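PDB 6UUF: nudix Hydrolase, RenU from Mycolicibacterium smegmatis, which probably hydrolyses nucleoside diphosphate derivatives, NADH perhaps among them, as a magnesium-dependent member of the Nudix hydrolase family. Local coordinates for residues L86-T91 against V110-A115. The protein carries 3 engineered substitutions. Residues are numbered along the deposited sequence; the frame is centred on the assembly and turned at random.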
ATOM      1  N   LEU A  86      11.083  -9.294   4.265  1.00 40.52           N
ATOM      2  CA  LEU A  86       9.843  -8.870   4.890  1.00 45.17           C
ATOM      3  C   LEU A  86       8.951 -10.048   5.219  1.00 41.60           C
ATOM      4  O   LEU A  86       9.174 -11.146   4.730  1.00 45.74           O
ATOM      5  CB  LEU A  86       9.135  -7.843   4.007  1.00 47.14           C
ATOM      6  CG  LEU A  86       8.813  -8.219   2.551  1.00 48.50           C
ATOM      7  CD1 LEU A  86       7.543  -9.045   2.440  1.00 53.08           C
ATOM      8  CD2 LEU A  86       8.700  -6.979   1.689  1.00 47.40           C
ATOM      9  N   THR A  87       7.944  -9.795   6.047  1.00 34.81           N
ATOM     10  CA  THR A  87       7.029 -10.839   6.498  1.00 36.74           C
ATOM     11  C   THR A  87       5.594 -10.354   6.425  1.00 33.67           C
ATOM     12  O   THR A  87       5.238  -9.412   7.120  1.00 29.82           O
ATOM     13  CB  THR A  87       7.374 -11.258   7.939  1.00 37.17           C
ATOM     14  OG1 THR A  87       8.704 -11.777   7.954  1.00 38.97           O
ATOM     15  CG2 THR A  87       6.423 -12.345   8.439  1.00 37.84           C
ATOM     16  N   VAL A  88       4.780 -10.999   5.589  1.00 30.57           N
ATOM     17  CA  VAL A  88       3.417 -10.540   5.376  1.00 30.39           C
ATOM     18  C   VAL A  88       2.587 -10.987   6.568  1.00 30.78           C
ATOM     19  O   VAL A  88       2.663 -12.152   6.989  1.00 31.08           O
ATOM     20  CB  VAL A  88       2.829 -11.079   4.059  1.00 31.57           C
ATOM     21  CG1 VAL A  88       1.333 -10.758   3.957  1.00 31.01           C
ATOM     22  CG2 VAL A  88       3.579 -10.511   2.853  1.00 31.20           C
ATOM     23  N   ARG A  89       1.802 -10.075   7.116  1.00 29.57           N
ATOM     24  CA  ARG A  89       1.001 -10.355   8.330  1.00 30.75           C
ATOM     25  C   ARG A  89      -0.457 -10.628   7.956  1.00 31.08           C
ATOM     26  O   ARG A  89      -0.941 -11.736   8.121  1.00 29.83           O
ATOM     27  CB  ARG A  89       1.093  -9.206   9.308  1.00 28.95           C
ATOM     28  CG  ARG A  89       2.505  -8.850   9.731  1.00 32.19           C
ATOM     29  CD  ARG A  89       3.231  -9.990  10.424  1.00 33.18           C
ATOM     30  NE  ARG A  89       2.462 -10.514  11.563  1.00 32.76           N
ATOM     31  CZ  ARG A  89       2.417  -9.962  12.770  1.00 32.44           C
ATOM     32  NH1 ARG A  89       3.078  -8.837  13.052  1.00 33.11           N
ATOM     33  NH2 ARG A  89       1.689 -10.534  13.704  1.00 36.33           N
ATOM     34  N   THR A  90      -1.143  -9.665   7.386  1.00 28.14           N
ATOM     35  CA  THR A  90      -2.525  -9.910   6.971  1.00 33.35           C
ATOM     36  C   THR A  90      -2.918  -8.959   5.824  1.00 34.95           C
ATOM     37  O   THR A  90      -2.090  -8.170   5.376  1.00 32.87           O
ATOM     38  CB  THR A  90      -3.491  -9.755   8.207  1.00 34.31           C
ATOM     39  OG1 THR A  90      -4.796 -10.269   7.908  1.00 35.17           O
ATOM     40  CG2 THR A  90      -3.628  -8.322   8.618  1.00 32.91           C
ATOM     41  N   THR A  91      -4.160  -9.083   5.340  1.00 34.65           N
ATOM     42  CA  THR A  91      -4.704  -8.219   4.308  1.00 34.20           C
ATOM     43  C   THR A  91      -5.971  -7.576   4.865  1.00 36.41           C
ATOM     44  O   THR A  91      -6.727  -8.230   5.572  1.00 34.56           O
ATOM     45  CB  THR A  91      -5.085  -9.014   3.058  1.00 36.21           C
ATOM     46  OG1 THR A  91      -6.125  -9.929   3.398  1.00 38.61           O
ATOM     47  CG2 THR A  91      -3.875  -9.810   2.520  1.00 38.21           C
ATOM     48  N   VAL A 110      -1.999  -4.703   2.325  1.00 30.21           N
ATOM     49  CA  VAL A 110      -1.312  -5.858   2.801  1.00 29.99           C
ATOM     50  C   VAL A 110      -0.334  -5.317   3.842  1.00 29.62           C
ATOM     51  O   VAL A 110       0.628  -4.596   3.503  1.00 28.72           O
ATOM     52  CB  VAL A 110      -0.616  -6.567   1.618  1.00 33.78           C
ATOM     53  CG1 VAL A 110       0.217  -7.771   2.057  1.00 33.06           C
ATOM     54  CG2 VAL A 110      -1.665  -7.040   0.610  1.00 33.76           C
ATOM     55  N   ILE A 111      -0.580  -5.670   5.105  1.00 26.51           N
ATOM     56  CA  ILE A 111       0.276  -5.277   6.225  1.00 26.73           C
ATOM     57  C   ILE A 111       1.466  -6.236   6.331  1.00 27.95           C
ATOM     58  O   ILE A 111       1.290  -7.444   6.366  1.00 30.38           O
ATOM     59  CB  ILE A 111      -0.539  -5.308   7.545  1.00 26.37           C
ATOM     60  CG1 ILE A 111      -1.796  -4.403   7.389  1.00 28.51           C
ATOM     61  CG2 ILE A 111       0.343  -4.930   8.716  1.00 26.65           C
ATOM     62  CD1 ILE A 111      -2.664  -4.253   8.620  1.00 29.35           C
ATOM     63  N   ALA A 112       2.665  -5.714   6.425  1.00 29.08           N
ATOM     64  CA  ALA A 112       3.837  -6.568   6.567  1.00 31.89           C
ATOM     65  C   ALA A 112       4.825  -5.912   7.502  1.00 31.91           C
ATOM     66  O   ALA A 112       4.742  -4.689   7.721  1.00 32.13           O
ATOM     67  CB  ALA A 112       4.490  -6.839   5.223  1.00 29.60           C
ATOM     68  N   ASP A 113       5.729  -6.734   8.057  1.00 30.11           N
ATOM     69  CA  ASP A 113       6.804  -6.297   8.953  1.00 31.14           C
ATOM     70  C   ASP A 113       8.225  -6.555   8.400  1.00 32.42           C
ATOM     71  O   ASP A 113       8.496  -7.555   7.751  1.00 30.09           O
ATOM     72  CB  ASP A 113       6.723  -7.050  10.249  1.00 33.50           C
ATOM     73  CG  ASP A 113       5.428  -6.814  11.000  1.00 37.60           C
ATOM     74  OD1 ASP A 113       4.644  -5.908  10.682  1.00 40.99           O
ATOM     75  OD2 ASP A 113       5.187  -7.584  11.935  1.00 44.63           O
ATOM     76  N   ALA A 114       9.124  -5.624   8.668  1.00 33.12           N
ATOM     77  CA  ALA A 114      10.560  -5.844   8.507  1.00 34.37           C
ATOM     78  C   ALA A 114      11.233  -5.719   9.888  1.00 37.30           C
ATOM     79  O   ALA A 114      10.681  -5.096  10.832  1.00 36.96           O
ATOM     80  CB  ALA A 114      11.127  -4.801   7.580  1.00 33.16           C
ATOM     81  N   ALA A 115      12.435  -6.287   9.994  1.00 41.69           N
ATOM     82  CA  ALA A 115      13.196  -6.283  11.254  1.00 43.24           C
ATOM     83  C   ALA A 115      13.720  -4.880  11.641  1.00 45.55           C
ATOM     84  O   ALA A 115      13.934  -4.607  12.814  1.00 48.43           O
ATOM     85  CB  ALA A 115      14.339  -7.292  11.174  1.00 45.69           C
TER
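Arg89 and Asp113 each carry CG anti to their own carbonyl carbon (chi1 -57° and -62°), and the arginine chain bends at chi2 and chi3, which sets CD and NE beside the aspartate carboxylate. The result is a salt bridge with NH1 2.7 Å from Asp113 OD2. NH1 meets the syn side of that oxygen, somewhat out of the carboxylate plane, while OD2 lies near the guanidinium plane at its edge; the two planes stand 78° apart, so one N-H does the work rather than a paired, coplanar grip. CD of Arg89 also rests 3.4 Å from Asp113 OD2.

In the backbone ladder, Thr87 and Asp113 form an antiparallel hydrogen-bonded pair, with Thr87 N to Asp113 O and Asp113 N to Thr87 O both at 2.9 Å. Beyond the non-hydrogen-bonded pair Val88-Ala112, Arg89 and Thr90 both face Ile111 in a classic beta bulge: Arg89 N reaches Ile111 O at 2.8 Å, Thr90 N adds a weak bond to the same oxygen, and Ile111 N returns to Thr90 O. The CB of Arg89, the extra residue opposite Ile111, is directed toward strand 104-113.

On the face shared by Val88, Thr91, Val110 and Ala112, CG1 of Val88 touches CG1 of Val110 at 3.7 Å, and CG2 of Thr91 lies 4.0 Å from CG2 of Val110.

The Asp113 carboxylate has a second salt bridge, from OD1 to Arg29 NE; being shared by two arginines probably stabilises its negative charge, and the carboxylate probably offsets the closeness of the Arg89 and Arg29 guanidinium groups. The hairpin of strands 87-98 and 104-113 joins the Nudix mixed sheet through strand 23-31, which pairs with 104-113. Helix 67-79 covers the valine face, while Ile111, on the other face, packs against helix 144-158.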